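Local structure of uracil-DNA glycosylase (Sulfolobus tokodaii str. 7, 4ZBX) at residues I158-Y163 with E179-K184; V40-G45 with R123-Y128. The protein belongs to the uracil-DNA glycosylase superfamily and folds into a single alpha/beta domain that also carries an iron-sulfur cluster. One frame throughout, in Å; residues are numbered along the deposited sequence. Where two conformers were deposited one is given.

Contacts 1 and 2 each join the same central sheet to a helix, and their centres lie about 15 Å apart. Strand 155-162 connects them: its F160 and T162 meet helix 172-190 in contact 1, while P161 between them faces helix 123-133, the helix of contact 2, and brings its CB to 3.6 Å from T126 OG1. Strand 117-121 separates strands 37-41 and 155-162. Contact 2 lies nearer the middle of the chain and next to a MES, probably from the crystallisation liquor, which comes within about 4 Å (nearest atoms) of the R123 side chain; the iron-sulfur cluster is about 12 Å, nearest atoms, from that of E42. Contact 1 is buried between sheet and helix.

Contact 1 of 2, residues I158-Y163 with E179-K184; sequences IVFPTY and EEDFKK
D181 meets T162 and F160 together, and each uses a different part of the aspartate. T162 OG1 donates to D181 OD2 at 2.8 Å, and D181 OD2 receives the bond on its anti lone pair, away from the other oxygen; that second oxygen, OD1, is held in a salt bridge by R144, so both ends of this buried carboxylate have a partner. With OG1 anti to the threonine nitrogen (chi1 -170°), the hydroxyl is carried across to the helix. The F160 ring comes edge-on to the aspartate CG, which lies in the ring plane, and F160 CE2 is 3.8 Å from D181 CB; ring and carboxylate are turned 76° apart.

F182 leaves the helix pointing away from the strand, yet its ring swings back until CE1 is 4.3 Å from T162 CG2, while the rest of it packs on L63, M66 and I70 of helix 58-71. Here the alpha/beta/alpha layering is plain: residues of strand 155-162 alternate, F160 and T162 facing helix 172-190, V159 and P161 facing helix 123-133, and the segments of strand and helix run antiparallel at 171°, 9.5 Å apart at their axes.

One turn on from D181, K184 lays CB 3.8 Å from F160 CZ. In the conformer given, its chain crosses the phenylalanine at roughly a right angle, then bends and carries the ammonium end away from the strand.

Contact 2 of 2, residues V40-G45 with R123-Y128; sequences VGEAPG and RHSTKY
E42 reaches across to the first turn of helix 123-133 and fastens its carboxylate to two successive backbone N-H groups. H124 N gives a bond of 2.9 Å to E42 OE1, from 16° out of the carboxylate plane, and S125 N, which lies further out of that plane, by 35°, gives one of the same length to OE2. Both oxygens are met on their syn sides, so the pair of bonds fixes the rotation of the group as well as its position. The bend at chi2 (-82°) turns the glutamate toward the helix.

S125 adds its hydroxyl to this group of polar contacts: OG sits 3.0 Å from E42 OE2 and 3.1 Å from V40 O. Which acceptor takes its proton is not settled, and the carbonyls of L121 and G122 are weaker candidates. V40 CG1 packs on S125 CB at 3.8 Å. H124 meets E42 OE1 with its ring edge, the oxygen lying near the ring plane and 3.1 Å from H124 CD2.

Further out, D93 holds the imidazole by a hydrogen bond from H124 NE2 to D93 OD1. The guanidinium of R123 lies over that same nitrogen, which stands 3.5 Å above its plane and offset toward the rim, while R123 N is bonded to a sulfonate oxygen of the MES. H164, from the loop after strand 155-162, touches E42 as well.

In this model, then, E42 accepts two backbone N-H bonds at the start of helix 123-133. It belongs to the sequence GEAPG that follows strand 37-41, which, with the histidine and proline following strand 155-162, makes up the conserved motifs of the iron-sulfur uracil-DNA glycosylases.

Contact 1 of 2, residues I158-Y163 with E179-K184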
ATOM      1  N   ILE A 158      10.255   4.968  -8.029  1.00 20.01           N
ATOM      2  CA  ILE A 158       9.184   4.989  -9.027  1.00 19.37           C
ATOM      3  C   ILE A 158       7.839   4.741  -8.369  1.00 19.18           C
ATOM      4  O   ILE A 158       7.643   3.682  -7.768  1.00 17.79           O
ATOM      5  CB  ILE A 158       9.400   3.916 -10.090  1.00 22.37           C
ATOM      6  CG1 ILE A 158      10.768   4.096 -10.751  1.00 26.61           C
ATOM      7  CG2 ILE A 158       8.277   3.958 -11.112  1.00 26.84           C
ATOM      8  CD1 ILE A 158      11.226   2.844 -11.473  1.00 29.80           C
ATOM      9  N   VAL A 159       6.911   5.685  -8.488  1.00 18.88           N
ATOM     10  CA  VAL A 159       5.563   5.506  -7.938  1.00 19.15           C
ATOM     11  C   VAL A 159       4.605   5.096  -9.057  1.00 19.30           C
ATOM     12  O   VAL A 159       4.536   5.750 -10.106  1.00 20.64           O
ATOM     13  CB  VAL A 159       5.073   6.797  -7.259  1.00 19.55           C
ATOM     14  CG1 VAL A 159       3.631   6.665  -6.816  1.00 19.85           C
ATOM     15  CG2 VAL A 159       5.980   7.139  -6.085  1.00 19.47           C
ATOM     16  N   PHE A 160       3.892   3.995  -8.849  1.00 15.97           N
ATOM     17  CA  PHE A 160       2.987   3.470  -9.865  1.00 17.67           C
ATOM     18  C   PHE A 160       1.599   3.259  -9.272  1.00 17.38           C
ATOM     19  O   PHE A 160       1.374   2.294  -8.528  1.00 17.17           O
ATOM     20  CB  PHE A 160       3.537   2.151 -10.450  1.00 17.07           C
ATOM     21  CG  PHE A 160       2.874   1.737 -11.728  1.00 19.24           C
ATOM     22  CD1 PHE A 160       3.521   1.899 -12.943  1.00 23.50           C
ATOM     23  CD2 PHE A 160       1.589   1.226 -11.726  1.00 24.94           C
ATOM     24  CE1 PHE A 160       2.903   1.534 -14.132  1.00 28.22           C
ATOM     25  CE2 PHE A 160       0.965   0.863 -12.918  1.00 30.29           C
ATOM     26  CZ  PHE A 160       1.630   1.012 -14.118  1.00 28.18           C
ATOM     27  N   PRO A 161       0.667   4.178  -9.569  1.00 18.05           N
ATOM     28  CA  PRO A 161      -0.682   4.015  -9.034  1.00 18.94           C
ATOM     29  C   PRO A 161      -1.499   3.043  -9.855  1.00 20.56           C
ATOM     30  O   PRO A 161      -1.396   3.032 -11.072  1.00 20.72           O
ATOM     31  CB  PRO A 161      -1.289   5.428  -9.131  1.00 22.44           C
ATOM     32  CG  PRO A 161      -0.156   6.340  -9.527  1.00 25.05           C
ATOM     33  CD  PRO A 161       0.830   5.471 -10.258  1.00 19.74           C
ATOM     34  N   THR A 162      -2.324   2.244  -9.189  1.00 18.91           N
ATOM     35  CA  THR A 162      -3.302   1.432  -9.899  1.00 19.54           C
ATOM     36  C   THR A 162      -4.582   1.321  -9.075  1.00 23.47           C
ATOM     37  O   THR A 162      -4.681   1.896  -7.995  1.00 22.41           O
ATOM     38  CB  THR A 162      -2.757   0.037 -10.210  1.00 25.41           C
ATOM     39  OG1 THR A 162      -3.656  -0.635 -11.096  1.00 30.95           O
ATOM     40  CG2 THR A 162      -2.590  -0.772  -8.942  1.00 26.49           C
ATOM     41  N   TYR A 163      -5.578   0.625  -9.607  1.00 25.37           N
ATOM     42  CA  TYR A 163      -6.798   0.393  -8.841  1.00 26.40           C
ATOM     43  C   TYR A 163      -6.536  -0.533  -7.669  1.00 26.86           C
ATOM     44  O   TYR A 163      -5.591  -1.318  -7.663  1.00 25.80           O
ATOM     45  CB  TYR A 163      -7.895  -0.186  -9.732  1.00 28.19           C
ATOM     46  CG  TYR A 163      -8.361   0.773 -10.815  1.00 31.42           C
ATOM     47  CD1 TYR A 163      -8.450   0.367 -12.139  1.00 35.36           C
ATOM     48  CD2 TYR A 163      -8.726   2.083 -10.506  1.00 33.19           C
ATOM     49  CE1 TYR A 163      -8.877   1.236 -13.131  1.00 36.10           C
ATOM     50  CE2 TYR A 163      -9.153   2.964 -11.493  1.00 34.79           C
ATOM     51  CZ  TYR A 163      -9.228   2.534 -12.806  1.00 34.44           C
ATOM     52  OH  TYR A 163      -9.642   3.404 -13.788  1.00 40.06           O
ATOM     53  N   GLU A 179      -4.371  -6.147 -14.265  1.00 24.00           N
ATOM     54  CA  GLU A 179      -3.378  -7.108 -14.745  1.00 27.54           C
ATOM     55  C   GLU A 179      -2.358  -6.464 -15.682  1.00 27.86           C
ATOM     56  O   GLU A 179      -1.156  -6.700 -15.552  1.00 26.25           O
ATOM     57  CB  GLU A 179      -4.074  -8.294 -15.426  1.00 33.24           C
ATOM     58  CG  GLU A 179      -4.856  -9.149 -14.432  1.00 36.18           C
ATOM     59  CD  GLU A 179      -5.728 -10.202 -15.085  1.00 41.44           C
ATOM     60  OE1 GLU A 179      -5.909 -10.169 -16.321  1.00 44.22           O
ATOM     61  OE2 GLU A 179      -6.236 -11.070 -14.345  1.00 44.50           O
ATOM     62  N   GLU A 180      -2.839  -5.644 -16.616  1.00 25.40           N
ATOM     63  CA  GLU A 180      -1.957  -4.922 -17.525  1.00 27.53           C
ATOM     64  C   GLU A 180      -1.037  -3.985 -16.757  1.00 23.39           C
ATOM     65  O   GLU A 180       0.140  -3.850 -17.095  1.00 23.18           O
ATOM     66  CB  GLU A 180      -2.766  -4.130 -18.553  1.00 30.76           C
ATOM     67  CG  GLU A 180      -3.383  -4.996 -19.636  1.00 41.49           C
ATOM     68  CD  GLU A 180      -2.361  -5.891 -20.308  1.00 46.82           C
ATOM     69  OE1 GLU A 180      -1.329  -5.366 -20.780  1.00 45.71           O
ATOM     70  OE2 GLU A 180      -2.576  -7.123 -20.340  1.00 51.17           O
ATOM     71  N   ASP A 181      -1.574  -3.347 -15.723  1.00 20.60           N
ATOM     72  CA  ASP A 181      -0.775  -2.458 -14.893  1.00 20.04           C
ATOM     73  C   ASP A 181       0.324  -3.236 -14.183  1.00 22.11           C
ATOM     74  O   ASP A 181       1.451  -2.767 -14.090  1.00 21.74           O
ATOM     75  CB  ASP A 181      -1.639  -1.731 -13.873  1.00 20.22           C
ATOM     76  CG  ASP A 181      -2.357  -0.528 -14.470  1.00 22.94           C
ATOM     77  OD1 ASP A 181      -2.118  -0.202 -15.651  1.00 26.50           O
ATOM     78  OD2 ASP A 181      -3.162   0.107 -13.757  1.00 27.61           O
ATOM     79  N   PHE A 182      -0.009  -4.424 -13.693  1.00 21.08           N
ATOM     80  CA  PHE A 182       0.998  -5.270 -13.064  1.00 21.67           C
ATOM     81  C   PHE A 182       2.050  -5.743 -14.071  1.00 21.72           C
ATOM     82  O   PHE A 182       3.212  -5.935 -13.697  1.00 22.42           O
ATOM     83  CB  PHE A 182       0.335  -6.451 -12.336  1.00 20.95           C
ATOM     84  CG  PHE A 182       0.036  -6.150 -10.895  1.00 19.69           C
ATOM     85  CD1 PHE A 182      -0.836  -5.125 -10.553  1.00 24.10           C
ATOM     86  CD2 PHE A 182       0.668  -6.846  -9.875  1.00 22.81           C
ATOM     87  CE1 PHE A 182      -1.087  -4.810  -9.220  1.00 21.28           C
ATOM     88  CE2 PHE A 182       0.405  -6.537  -8.535  1.00 20.78           C
ATOM     89  CZ  PHE A 182      -0.473  -5.527  -8.217  1.00 22.15           C
ATOM     90  N   LYS A 183       1.669  -5.899 -15.340  1.00 20.46           N
ATOM     91  CA  LYS A 183       2.651  -6.220 -16.365  1.00 22.84           C
ATOM     92  C   LYS A 183       3.619  -5.051 -16.523  1.00 24.02           C
ATOM     93  O   LYS A 183       4.823  -5.260 -16.718  1.00 23.42           O
ATOM     94  CB  LYS A 183       1.970  -6.557 -17.698  1.00 27.39           C
ATOM     95  CG  LYS A 183       1.238  -7.898 -17.671  1.00 31.34           C
ATOM     96  CD  LYS A 183       0.438  -8.168 -18.942  1.00 36.73           C
ATOM     97  CE  LYS A 183      -0.436  -9.406 -18.762  1.00 40.42           C
ATOM     98  NZ  LYS A 183      -1.242  -9.685 -19.981  1.00 44.74           N
ATOM     99  N   LYS A 184       3.103  -3.826 -16.431  1.00 24.14           N
ATOM    100  CA  LYS A 184       3.970  -2.662 -16.559  0.64 25.69           C
ATOM    101  C   LYS A 184       4.889  -2.559 -15.350  1.00 22.47           C
ATOM    102  O   LYS A 184       6.051  -2.186 -15.494  1.00 22.40           O
ATOM    103  CB  LYS A 184       3.162  -1.374 -16.721  0.64 26.80           C
ATOM    104  CG  LYS A 184       2.370  -1.282 -18.021  0.64 31.30           C
ATOM    105  CD  LYS A 184       1.601   0.041 -18.089  0.64 32.45           C
ATOM    106  CE  LYS A 184       0.294  -0.086 -18.866  0.64 38.49           C
ATOM    107  NZ  LYS A 184       0.468  -0.668 -20.215  0.64 40.31           N
TER

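Contact 2 of 2, residues V40-G45 with R123-Y128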
ATOM      1  N   VAL A  40       1.207  -0.292  -1.241  1.00 12.82           N
ATOM      2  CA  VAL A  40       0.500   0.489  -0.215  1.00 13.99           C
ATOM      3  C   VAL A  40      -0.981   0.546  -0.537  1.00 15.20           C
ATOM      4  O   VAL A  40      -1.385   1.130  -1.539  1.00 17.18           O
ATOM      5  CB  VAL A  40       1.081   1.943  -0.096  1.00 15.63           C
ATOM      6  CG1 VAL A  40       0.415   2.704   1.046  1.00 16.31           C
ATOM      7  CG2 VAL A  40       2.608   1.900   0.118  1.00 15.59           C
ATOM      8  N   GLY A  41      -1.796  -0.085   0.312  1.00 16.55           N
ATOM      9  CA  GLY A  41      -3.237  -0.032   0.177  1.00 18.13           C
ATOM     10  C   GLY A  41      -3.844   1.091   1.001  1.00 17.69           C
ATOM     11  O   GLY A  41      -3.138   1.950   1.528  1.00 17.56           O
ATOM     12  N   GLU A  42      -5.171   1.091   1.110  1.00 18.66           N
ATOM     13  CA  GLU A  42      -5.902   2.164   1.775  1.00 23.70           C
ATOM     14  C   GLU A  42      -5.999   2.042   3.311  1.00 30.16           C
ATOM     15  O   GLU A  42      -5.284   2.696   4.083  1.00 28.26           O
ATOM     16  CB  GLU A  42      -7.319   2.216   1.186  1.00 27.91           C
ATOM     17  CG  GLU A  42      -7.341   1.987  -0.337  1.00 32.80           C
ATOM     18  CD  GLU A  42      -7.012   3.251  -1.116  1.00 34.43           C
ATOM     19  OE1 GLU A  42      -7.959   4.004  -1.455  1.00 37.69           O
ATOM     20  OE2 GLU A  42      -5.812   3.500  -1.372  1.00 26.01           O
ATOM     21  N   ALA A  43      -6.950   1.248   3.752  1.00 24.78           N
ATOM     22  CA  ALA A  43      -7.020   0.880   5.167  1.00 19.63           C
ATOM     23  C   ALA A  43      -7.378  -0.598   5.214  1.00 22.95           C
ATOM     24  O   ALA A  43      -7.898  -1.130   4.232  1.00 27.78           O
ATOM     25  CB  ALA A  43      -8.054   1.735   5.895  1.00 23.02           C
ATOM     26  N   PRO A  44      -7.124  -1.265   6.348  1.00 20.81           N
ATOM     27  CA  PRO A  44      -7.552  -2.662   6.510  1.00 22.81           C
ATOM     28  C   PRO A  44      -9.053  -2.854   6.339  1.00 21.56           C
ATOM     29  O   PRO A  44      -9.861  -1.986   6.724  1.00 20.63           O
ATOM     30  CB  PRO A  44      -7.146  -2.994   7.952  1.00 22.49           C
ATOM     31  CG  PRO A  44      -6.037  -2.040   8.265  1.00 20.92           C
ATOM     32  CD  PRO A  44      -6.380  -0.778   7.524  1.00 20.57           C
ATOM     33  N   GLY A  45      -9.420  -3.984   5.744  1.00 19.12           N
ATOM     34  CA  GLY A  45     -10.808  -4.429   5.761  1.00 21.34           C
ATOM     35  C   GLY A  45     -11.070  -5.375   6.916  1.00 24.05           C
ATOM     36  O   GLY A  45     -10.262  -5.465   7.840  1.00 24.06           O
ATOM     37  N   ARG A 123      -7.255   5.065  -4.514  1.00 26.53           N
ATOM     38  CA  ARG A 123      -7.170   6.521  -4.546  1.00 22.16           C
ATOM     39  C   ARG A 123      -6.588   7.146  -3.288  1.00 24.06           C
ATOM     40  O   ARG A 123      -5.944   8.187  -3.369  1.00 26.73           O
ATOM     41  CB  ARG A 123      -8.550   7.116  -4.817  1.00 29.13           C
ATOM     42  CG  ARG A 123      -9.573   6.819  -3.750  1.00 27.01           C
ATOM     43  CD  ARG A 123     -10.916   7.370  -4.191  1.00 32.65           C
ATOM     44  NE  ARG A 123     -11.924   7.281  -3.147  1.00 34.53           N
ATOM     45  CZ  ARG A 123     -12.361   8.318  -2.437  1.00 41.34           C
ATOM     46  NH1 ARG A 123     -11.872   9.535  -2.654  1.00 46.05           N
ATOM     47  NH2 ARG A 123     -13.289   8.134  -1.508  1.00 40.09           N
ATOM     48  N   HIS A 124      -6.806   6.537  -2.120  1.00 23.70           N
ATOM     49  CA  HIS A 124      -6.321   7.138  -0.877  1.00 25.04           C
ATOM     50  C   HIS A 124      -4.807   7.053  -0.727  1.00 24.23           C
ATOM     51  O   HIS A 124      -4.152   8.039  -0.376  1.00 24.02           O
ATOM     52  CB  HIS A 124      -6.989   6.486   0.342  1.00 25.83           C
ATOM     53  CG  HIS A 124      -8.450   6.784   0.451  1.00 30.88           C
ATOM     54  ND1 HIS A 124      -8.931   8.041   0.746  1.00 29.97           N
ATOM     55  CD2 HIS A 124      -9.536   5.994   0.283  1.00 35.71           C
ATOM     56  CE1 HIS A 124     -10.253   8.010   0.764  1.00 32.59           C
ATOM     57  NE2 HIS A 124     -10.646   6.781   0.485  1.00 33.99           N
ATOM     58  N   SER A 125      -4.252   5.870  -0.978  1.00 19.12           N
ATOM     59  CA  SER A 125      -2.816   5.685  -0.909  1.00 19.00           C
ATOM     60  C   SER A 125      -2.144   6.511  -2.009  1.00 17.59           C
ATOM     61  O   SER A 125      -1.113   7.149  -1.778  1.00 18.26           O
ATOM     62  CB  SER A 125      -2.460   4.196  -1.027  1.00 18.01           C
ATOM     63  OG  SER A 125      -2.977   3.683  -2.238  1.00 19.87           O
ATOM     64  N   THR A 126      -2.740   6.524  -3.198  1.00 17.49           N
ATOM     65  CA  THR A 126      -2.172   7.294  -4.305  1.00 19.32           C
ATOM     66  C   THR A 126      -2.162   8.782  -3.979  1.00 22.49           C
ATOM     67  O   THR A 126      -1.132   9.440  -4.129  1.00 22.84           O
ATOM     68  CB  THR A 126      -2.948   7.047  -5.620  1.00 20.39           C
ATOM     69  OG1 THR A 126      -2.870   5.653  -5.946  1.00 20.33           O
ATOM     70  CG2 THR A 126      -2.374   7.869  -6.769  1.00 23.32           C
ATOM     71  N   LYS A 127      -3.293   9.314  -3.512  1.00 18.51           N
ATOM     72  CA  LYS A 127      -3.356  10.726  -3.143  1.00 21.77           C
ATOM     73  C   LYS A 127      -2.326  11.061  -2.058  1.00 21.33           C
ATOM     74  O   LYS A 127      -1.711  12.138  -2.095  1.00 23.68           O
ATOM     75  CB  LYS A 127      -4.762  11.111  -2.664  1.00 23.25           C
ATOM     76  CG  LYS A 127      -4.893  12.590  -2.300  1.00 29.33           C
ATOM     77  CD  LYS A 127      -6.304  12.916  -1.841  1.00 39.10           C
ATOM     78  CE  LYS A 127      -6.492  14.411  -1.611  1.00 47.12           C
ATOM     79  NZ  LYS A 127      -5.711  14.877  -0.433  1.00 51.09           N
ATOM     80  N   TYR A 128      -2.152  10.155  -1.093  1.00 21.42           N
ATOM     81  CA  TYR A 128      -1.213  10.417  -0.012  1.00 19.68           C
ATOM     82  C   TYR A 128       0.216  10.519  -0.544  1.00 21.74           C
ATOM     83  O   TYR A 128       0.917  11.505  -0.290  1.00 25.12           O
ATOM     84  CB  TYR A 128      -1.257   9.348   1.099  1.00 18.62           C
ATOM     85  CG  TYR A 128      -0.186   9.691   2.117  1.00 20.32           C
ATOM     86  CD1 TYR A 128       0.988   8.941   2.211  1.00 20.98           C
ATOM     87  CD2 TYR A 128      -0.318  10.815   2.930  1.00 24.21           C
ATOM     88  CE1 TYR A 128       1.992   9.292   3.111  1.00 23.21           C
ATOM     89  CE2 TYR A 128       0.678  11.180   3.824  1.00 26.45           C
ATOM     90  CZ  TYR A 128       1.831  10.412   3.914  1.00 25.37           C
ATOM     91  OH  TYR A 128       2.809  10.778   4.804  1.00 29.54           O
TER